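Local coordinates for protein erythrocyte binding antigen 140 (Plasmodium falciparum, PDB 4GF2) that probably binds a receptor on the host erythrocyte surface through its two Duffy-binding-like domains, as an adhesin of red-cell invasion, at residues A[339-350]-A[401-412]. The protein carries 3 engineered substitutions. Numbering follows the deposited sequence.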
ATOM      1  N   THR A 339       2.373  23.536  29.312  1.00 50.01           N
ATOM      2  CA  THR A 339       2.884  22.300  28.735  1.00 49.02           C
ATOM      3  C   THR A 339       4.396  22.364  28.520  1.00 48.10           C
ATOM      4  O   THR A 339       4.932  23.388  28.103  1.00 47.33           O
ATOM      5  CB  THR A 339       2.206  22.010  27.378  1.00 49.50           C
ATOM      6  OG1 THR A 339       0.801  21.796  27.573  1.00 53.04           O
ATOM      7  CG2 THR A 339       2.817  20.779  26.719  1.00 47.47           C
ATOM      8  N   CYS A 340       5.079  21.263  28.808  1.00 48.00           N
ATOM      9  CA  CYS A 340       6.510  21.164  28.550  1.00 47.52           C
ATOM     10  C   CYS A 340       6.794  19.972  27.639  1.00 45.37           C
ATOM     11  O   CYS A 340       6.556  18.821  28.004  1.00 45.83           O
ATOM     12  CB  CYS A 340       7.286  21.045  29.863  1.00 48.94           C
ATOM     13  SG  CYS A 340       7.325  22.578  30.825  1.00 65.52           S
ATOM     14  N   GLU A 341       7.298  20.262  26.447  1.00 43.29           N
ATOM     15  CA  GLU A 341       7.586  19.228  25.465  1.00 42.94           C
ATOM     16  C   GLU A 341       8.803  18.420  25.902  1.00 41.84           C
ATOM     17  O   GLU A 341       9.833  18.989  26.248  1.00 41.24           O
ATOM     18  CB  GLU A 341       7.837  19.870  24.101  1.00 45.84           C
ATOM     19  CG  GLU A 341       7.976  18.893  22.950  1.00 46.68           C
ATOM     20  CD  GLU A 341       8.221  19.596  21.628  1.00 46.11           C
ATOM     21  OE1 GLU A 341       8.426  20.830  21.638  1.00 45.92           O
ATOM     22  OE2 GLU A 341       8.209  18.917  20.579  1.00 45.51           O
ATOM     23  N   PRO A 342       8.683  17.086  25.907  1.00 42.41           N
ATOM     24  CA  PRO A 342       9.847  16.261  26.250  1.00 44.61           C
ATOM     25  C   PRO A 342      10.896  16.302  25.148  1.00 45.06           C
ATOM     26  O   PRO A 342      10.537  16.368  23.971  1.00 45.54           O
ATOM     27  CB  PRO A 342       9.260  14.847  26.364  1.00 44.06           C
ATOM     28  CG  PRO A 342       7.785  15.033  26.472  1.00 42.91           C
ATOM     29  CD  PRO A 342       7.472  16.274  25.715  1.00 41.69           C
ATOM     30  N   PRO A 343      12.182  16.278  25.520  1.00 44.32           N
ATOM     31  CA  PRO A 343      13.254  16.207  24.520  1.00 44.59           C
ATOM     32  C   PRO A 343      13.030  15.073  23.526  1.00 46.07           C
ATOM     33  O   PRO A 343      13.299  15.220  22.335  1.00 47.98           O
ATOM     34  CB  PRO A 343      14.494  15.941  25.369  1.00 45.27           C
ATOM     35  CG  PRO A 343      14.191  16.600  26.678  1.00 46.57           C
ATOM     36  CD  PRO A 343      12.709  16.443  26.888  1.00 45.35           C
ATOM     37  N   ARG A 344      12.539  13.946  24.027  1.00 45.67           N
ATOM     38  CA  ARG A 344      12.234  12.793  23.197  1.00 44.44           C
ATOM     39  C   ARG A 344      11.226  13.158  22.104  1.00 42.92           C
ATOM     40  O   ARG A 344      11.344  12.708  20.969  1.00 43.36           O
ATOM     41  CB  ARG A 344      11.690  11.662  24.075  1.00 43.94           C
ATOM     42  CG  ARG A 344      11.306  10.393  23.330  1.00 41.50           C
ATOM     43  CD  ARG A 344      10.429   9.500  24.199  1.00 41.22           C
ATOM     44  NE  ARG A 344       9.329  10.255  24.793  1.00 40.58           N
ATOM     45  CZ  ARG A 344       8.263  10.687  24.125  1.00 40.18           C
ATOM     46  NH1 ARG A 344       8.132  10.438  22.825  1.00 39.51           N
ATOM     47  NH2 ARG A 344       7.326  11.375  24.759  1.00 41.61           N
ATOM     48  N   ARG A 345      10.242  13.983  22.447  1.00 40.92           N
ATOM     49  CA  ARG A 345       9.225  14.403  21.484  1.00 37.54           C
ATOM     50  C   ARG A 345       9.796  15.398  20.478  1.00 38.42           C
ATOM     51  O   ARG A 345       9.406  15.408  19.309  1.00 39.21           O
ATOM     52  CB  ARG A 345       8.027  15.015  22.211  1.00 35.82           C
ATOM     53  CG  ARG A 345       7.006  15.693  21.297  1.00 35.80           C
ATOM     54  CD  ARG A 345       6.358  14.714  20.334  1.00 36.69           C
ATOM     55  NE  ARG A 345       5.424  15.383  19.427  1.00 37.38           N
ATOM     56  CZ  ARG A 345       5.763  15.947  18.272  1.00 38.07           C
ATOM     57  NH1 ARG A 345       7.022  15.938  17.856  1.00 37.72           N
ATOM     58  NH2 ARG A 345       4.839  16.527  17.525  1.00 38.69           N
ATOM     59  N   GLN A 346      10.719  16.232  20.941  1.00 39.41           N
ATOM     60  CA  GLN A 346      11.357  17.235  20.098  1.00 40.20           C
ATOM     61  C   GLN A 346      12.230  16.593  19.029  1.00 41.38           C
ATOM     62  O   GLN A 346      12.494  17.197  17.993  1.00 43.84           O
ATOM     63  CB  GLN A 346      12.224  18.166  20.951  1.00 41.21           C
ATOM     64  CG  GLN A 346      11.463  18.949  22.002  1.00 40.88           C
ATOM     65  CD  GLN A 346      12.378  19.749  22.909  1.00 43.37           C
ATOM     66  OE1 GLN A 346      13.379  20.310  22.463  1.00 44.13           O
ATOM     67  NE2 GLN A 346      12.039  19.803  24.189  1.00 44.84           N
ATOM     68  N   THR A 347      12.688  15.374  19.294  1.00 40.39           N
ATOM     69  CA  THR A 347      13.610  14.689  18.393  1.00 41.31           C
ATOM     70  C   THR A 347      13.002  13.415  17.803  1.00 43.18           C
ATOM     71  O   THR A 347      13.716  12.573  17.267  1.00 46.58           O
ATOM     72  CB  THR A 347      14.916  14.327  19.117  1.00 42.63           C
ATOM     73  OG1 THR A 347      14.656  13.336  20.118  1.00 45.89           O
ATOM     74  CG2 THR A 347      15.525  15.561  19.772  1.00 41.51           C
ATOM     75  N   LEU A 348      11.683  13.286  17.904  1.00 41.83           N
ATOM     76  CA  LEU A 348      10.966  12.127  17.372  1.00 42.18           C
ATOM     77  C   LEU A 348      11.156  11.979  15.860  1.00 39.93           C
ATOM     78  O   LEU A 348      11.044  12.947  15.110  1.00 39.25           O
ATOM     79  CB  LEU A 348       9.476  12.264  17.691  1.00 44.59           C
ATOM     80  CG  LEU A 348       8.524  11.191  17.164  1.00 44.93           C
ATOM     81  CD1 LEU A 348       8.750   9.872  17.868  1.00 46.08           C
ATOM     82  CD2 LEU A 348       7.087  11.647  17.326  1.00 44.12           C
ATOM     83  N   CYS A 349      11.439  10.756  15.421  1.00 39.64           N
ATOM     84  CA  CYS A 349      11.639  10.482  14.004  1.00 40.84           C
ATOM     85  C   CYS A 349      10.317  10.333  13.260  1.00 38.11           C
ATOM     86  O   CYS A 349       9.539   9.419  13.530  1.00 36.66           O
ATOM     87  CB  CYS A 349      12.476   9.215  13.821  1.00 44.72           C
ATOM     88  SG  CYS A 349      12.543   8.628  12.113  1.00 44.70           S
ATOM     89  N   LEU A 350      10.078  11.242  12.322  1.00 38.50           N
ATOM     90  CA  LEU A 350       8.902  11.186  11.466  1.00 39.79           C
ATOM     91  C   LEU A 350       9.283  11.129   9.990  1.00 39.86           C
ATOM     92  O   LEU A 350       8.454  10.830   9.137  1.00 40.65           O
ATOM     93  CB  LEU A 350       8.013  12.402  11.723  1.00 42.06           C
ATOM     94  CG  LEU A 350       7.439  12.505  13.138  1.00 44.05           C
ATOM     95  CD1 LEU A 350       6.666  13.801  13.292  1.00 47.56           C
ATOM     96  CD2 LEU A 350       6.550  11.310  13.452  1.00 41.87           C
ATOM     97  N   ASP A 401       2.951   9.138  21.450  1.00 42.39           N
ATOM     98  CA  ASP A 401       3.072  10.429  20.789  1.00 39.73           C
ATOM     99  C   ASP A 401       2.704  10.291  19.318  1.00 38.97           C
ATOM    100  O   ASP A 401       2.054  11.166  18.747  1.00 39.52           O
ATOM    101  CB  ASP A 401       4.490  10.985  20.919  1.00 37.52           C
ATOM    102  CG  ASP A 401       4.749  11.635  22.265  1.00 40.11           C
ATOM    103  OD1 ASP A 401       3.777  11.980  22.970  1.00 42.03           O
ATOM    104  OD2 ASP A 401       5.933  11.818  22.611  1.00 40.76           O
ATOM    105  N   LEU A 402       3.122   9.190  18.706  1.00 38.25           N
ATOM    106  CA  LEU A 402       2.796   8.940  17.309  1.00 38.19           C
ATOM    107  C   LEU A 402       1.290   8.855  17.152  1.00 39.90           C
ATOM    108  O   LEU A 402       0.717   9.444  16.234  1.00 40.80           O
ATOM    109  CB  LEU A 402       3.449   7.651  16.823  1.00 40.51           C
ATOM    110  CG  LEU A 402       4.963   7.718  16.633  1.00 43.58           C
ATOM    111  CD1 LEU A 402       5.544   6.326  16.439  1.00 48.40           C
ATOM    112  CD2 LEU A 402       5.305   8.607  15.455  1.00 42.45           C
ATOM    113  N   ALA A 403       0.653   8.126  18.065  1.00 41.15           N
ATOM    114  CA  ALA A 403      -0.794   7.997  18.069  1.00 41.02           C
ATOM    115  C   ALA A 403      -1.452   9.374  18.136  1.00 43.11           C
ATOM    116  O   ALA A 403      -2.419   9.647  17.421  1.00 46.41           O
ATOM    117  CB  ALA A 403      -1.235   7.149  19.243  1.00 41.29           C
ATOM    118  N   ASP A 404      -0.927  10.236  18.998  1.00 42.62           N
ATOM    119  CA  ASP A 404      -1.483  11.576  19.164  1.00 42.79           C
ATOM    120  C   ASP A 404      -1.284  12.428  17.919  1.00 38.93           C
ATOM    121  O   ASP A 404      -2.085  13.320  17.632  1.00 37.07           O
ATOM    122  CB  ASP A 404      -0.847  12.269  20.368  1.00 45.40           C
ATOM    123  CG  ASP A 404      -1.605  12.007  21.652  1.00 47.58           C
ATOM    124  OD1 ASP A 404      -2.840  12.174  21.647  1.00 46.30           O
ATOM    125  OD2 ASP A 404      -0.970  11.631  22.661  1.00 49.81           O
ATOM    126  N   ILE A 405      -0.214  12.151  17.184  1.00 38.67           N
ATOM    127  CA  ILE A 405       0.102  12.912  15.983  1.00 39.73           C
ATOM    128  C   ILE A 405      -0.829  12.496  14.845  1.00 40.16           C
ATOM    129  O   ILE A 405      -1.351  13.339  14.119  1.00 39.94           O
ATOM    130  CB  ILE A 405       1.582  12.720  15.590  1.00 40.73           C
ATOM    131  CG1 ILE A 405       2.475  13.520  16.541  1.00 43.83           C
ATOM    132  CG2 ILE A 405       1.833  13.159  14.157  1.00 39.07           C
ATOM    133  CD1 ILE A 405       3.953  13.251  16.371  1.00 44.95           C
ATOM    134  N   ILE A 406      -1.047  11.191  14.715  1.00 41.49           N
ATOM    135  CA  ILE A 406      -1.955  10.650  13.712  1.00 42.49           C
ATOM    136  C   ILE A 406      -3.404  11.020  14.022  1.00 43.97           C
ATOM    137  O   ILE A 406      -4.174  11.355  13.121  1.00 46.14           O
ATOM    138  CB  ILE A 406      -1.855   9.115  13.642  1.00 44.06           C
ATOM    139  CG1 ILE A 406      -0.450   8.686  13.211  1.00 45.16           C
ATOM    140  CG2 ILE A 406      -2.902   8.555  12.692  1.00 44.06           C
ATOM    141  CD1 ILE A 406      -0.001   9.252  11.878  1.00 45.95           C
ATOM    142  N   LYS A 407      -3.777  10.946  15.295  1.00 42.62           N
ATOM    143  CA  LYS A 407      -5.136  11.279  15.705  1.00 42.59           C
ATOM    144  C   LYS A 407      -5.395  12.780  15.585  1.00 43.01           C
ATOM    145  O   LYS A 407      -6.539  13.215  15.480  1.00 47.48           O
ATOM    146  CB  LYS A 407      -5.397  10.808  17.141  1.00 44.23           C
ATOM    147  CG  LYS A 407      -5.559   9.295  17.285  1.00 49.59           C
ATOM    148  CD  LYS A 407      -5.696   8.868  18.747  1.00 61.89           C
ATOM    149  CE  LYS A 407      -6.902   9.522  19.405  1.00 74.15           C
ATOM    150  NZ  LYS A 407      -7.169   8.985  20.769  1.00 84.41           N
ATOM    151  N   GLY A 408      -4.325  13.568  15.598  1.00 39.22           N
ATOM    152  CA  GLY A 408      -4.441  15.013  15.522  1.00 38.66           C
ATOM    153  C   GLY A 408      -4.642  15.657  16.882  1.00 41.41           C
ATOM    154  O   GLY A 408      -5.048  16.811  16.974  1.00 42.26           O
ATOM    155  N   SER A 409      -4.359  14.912  17.944  1.00 42.40           N
ATOM    156  CA  SER A 409      -4.529  15.429  19.297  1.00 43.96           C
ATOM    157  C   SER A 409      -3.193  15.875  19.882  1.00 42.63           C
ATOM    158  O   SER A 409      -3.151  16.454  20.965  1.00 42.84           O
ATOM    159  CB  SER A 409      -5.159  14.370  20.198  1.00 48.34           C
ATOM    160  OG  SER A 409      -4.340  13.218  20.261  1.00 47.92           O
ATOM    161  N   ASP A 410      -2.107  15.600  19.162  1.00 42.25           N
ATOM    162  CA  ASP A 410      -0.774  16.013  19.596  1.00 42.55           C
ATOM    163  C   ASP A 410      -0.731  17.507  19.896  1.00 42.43           C
ATOM    164  O   ASP A 410      -1.236  18.321  19.125  1.00 42.51           O
ATOM    165  CB  ASP A 410       0.270  15.673  18.532  1.00 41.55           C
ATOM    166  CG  ASP A 410       1.641  16.232  18.866  1.00 42.34           C
ATOM    167  OD1 ASP A 410       2.269  15.735  19.826  1.00 44.16           O
ATOM    168  OD2 ASP A 410       2.094  17.168  18.168  1.00 41.79           O
ATOM    169  N   ILE A 411      -0.113  17.858  21.017  1.00 42.72           N
ATOM    170  CA  ILE A 411      -0.094  19.236  21.489  1.00 43.54           C
ATOM    171  C   ILE A 411       0.830  20.146  20.674  1.00 42.59           C
ATOM    172  O   ILE A 411       0.560  21.340  20.530  1.00 44.87           O
ATOM    173  CB  ILE A 411       0.335  19.296  22.970  1.00 45.16           C
ATOM    174  CG1 ILE A 411      -0.752  18.687  23.856  1.00 45.94           C
ATOM    175  CG2 ILE A 411       0.608  20.735  23.397  1.00 47.45           C
ATOM    176  CD1 ILE A 411      -0.368  18.582  25.316  1.00 47.35           C
ATOM    177  N   ILE A 412       1.914  19.587  20.147  1.00 39.67           N
ATOM    178  CA  ILE A 412       2.962  20.400  19.529  1.00 39.63           C
ATOM    179  C   ILE A 412       2.561  20.958  18.164  1.00 40.57           C
ATOM    180  O   ILE A 412       2.737  22.146  17.904  1.00 41.80           O
ATOM    181  CB  ILE A 412       4.277  19.614  19.365  1.00 37.39           C
ATOM    182  CG1 ILE A 412       4.706  18.995  20.694  1.00 35.93           C
ATOM    183  CG2 ILE A 412       5.372  20.529  18.838  1.00 39.38           C
ATOM    184  CD1 ILE A 412       4.902  19.997  21.817  1.00 36.06           C
TER
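Arg-344 and Arg-345 each grip a different aspartate, a compact example of how buried charges are paired where a short helix meets the end of a longer one and the loop that follows. Arg-344 meets Asp-401 end-on: NH1 and NH2 both donate to OD2, each at 2.6 Å and with a bent N-H...O angle of 139°. This fork lies almost in the guanidinium plane, but the carboxylate is turned 31° from it. Arg-345 instead works side-on, with NE 3.2 Å from Asp-410 OD1 and NH2 2.9 Å from Asp-410 OD2, both bonds fairly straight; the carboxylate is tilted, so that NH2 comes to OD2 from above its plane. A bend at chi2 (63°) swings its guanidinium between Ile-405, whose CD1 lies over one face, and Ile-412, whose CG1 lies over the opposite face.

Both segments belong to the second Duffy-binding-like domain, a helical fold braced by disulfides, here Cys-328–Cys-340 and Cys-316–Cys-349 flanking helix 343-346. Arg-344 NE is also paired with Glu-485 of helix 478-508, Arg-345 NH2 with Asp-414, and Asp-401 OD1 with Arg-481.

Packing continues on either side of Arg-345. Leu-348 CD2 touches Ile-405 CD1 and Leu-350 CD2 packs on Leu-402 CD2, both at 3.6 Å. At the other end, Ile-412 CD1 lies against the chain and carboxylate carbon of Glu-341 (CD 3.3 Å), and Thr-339 meets Ile-411 tip to tip.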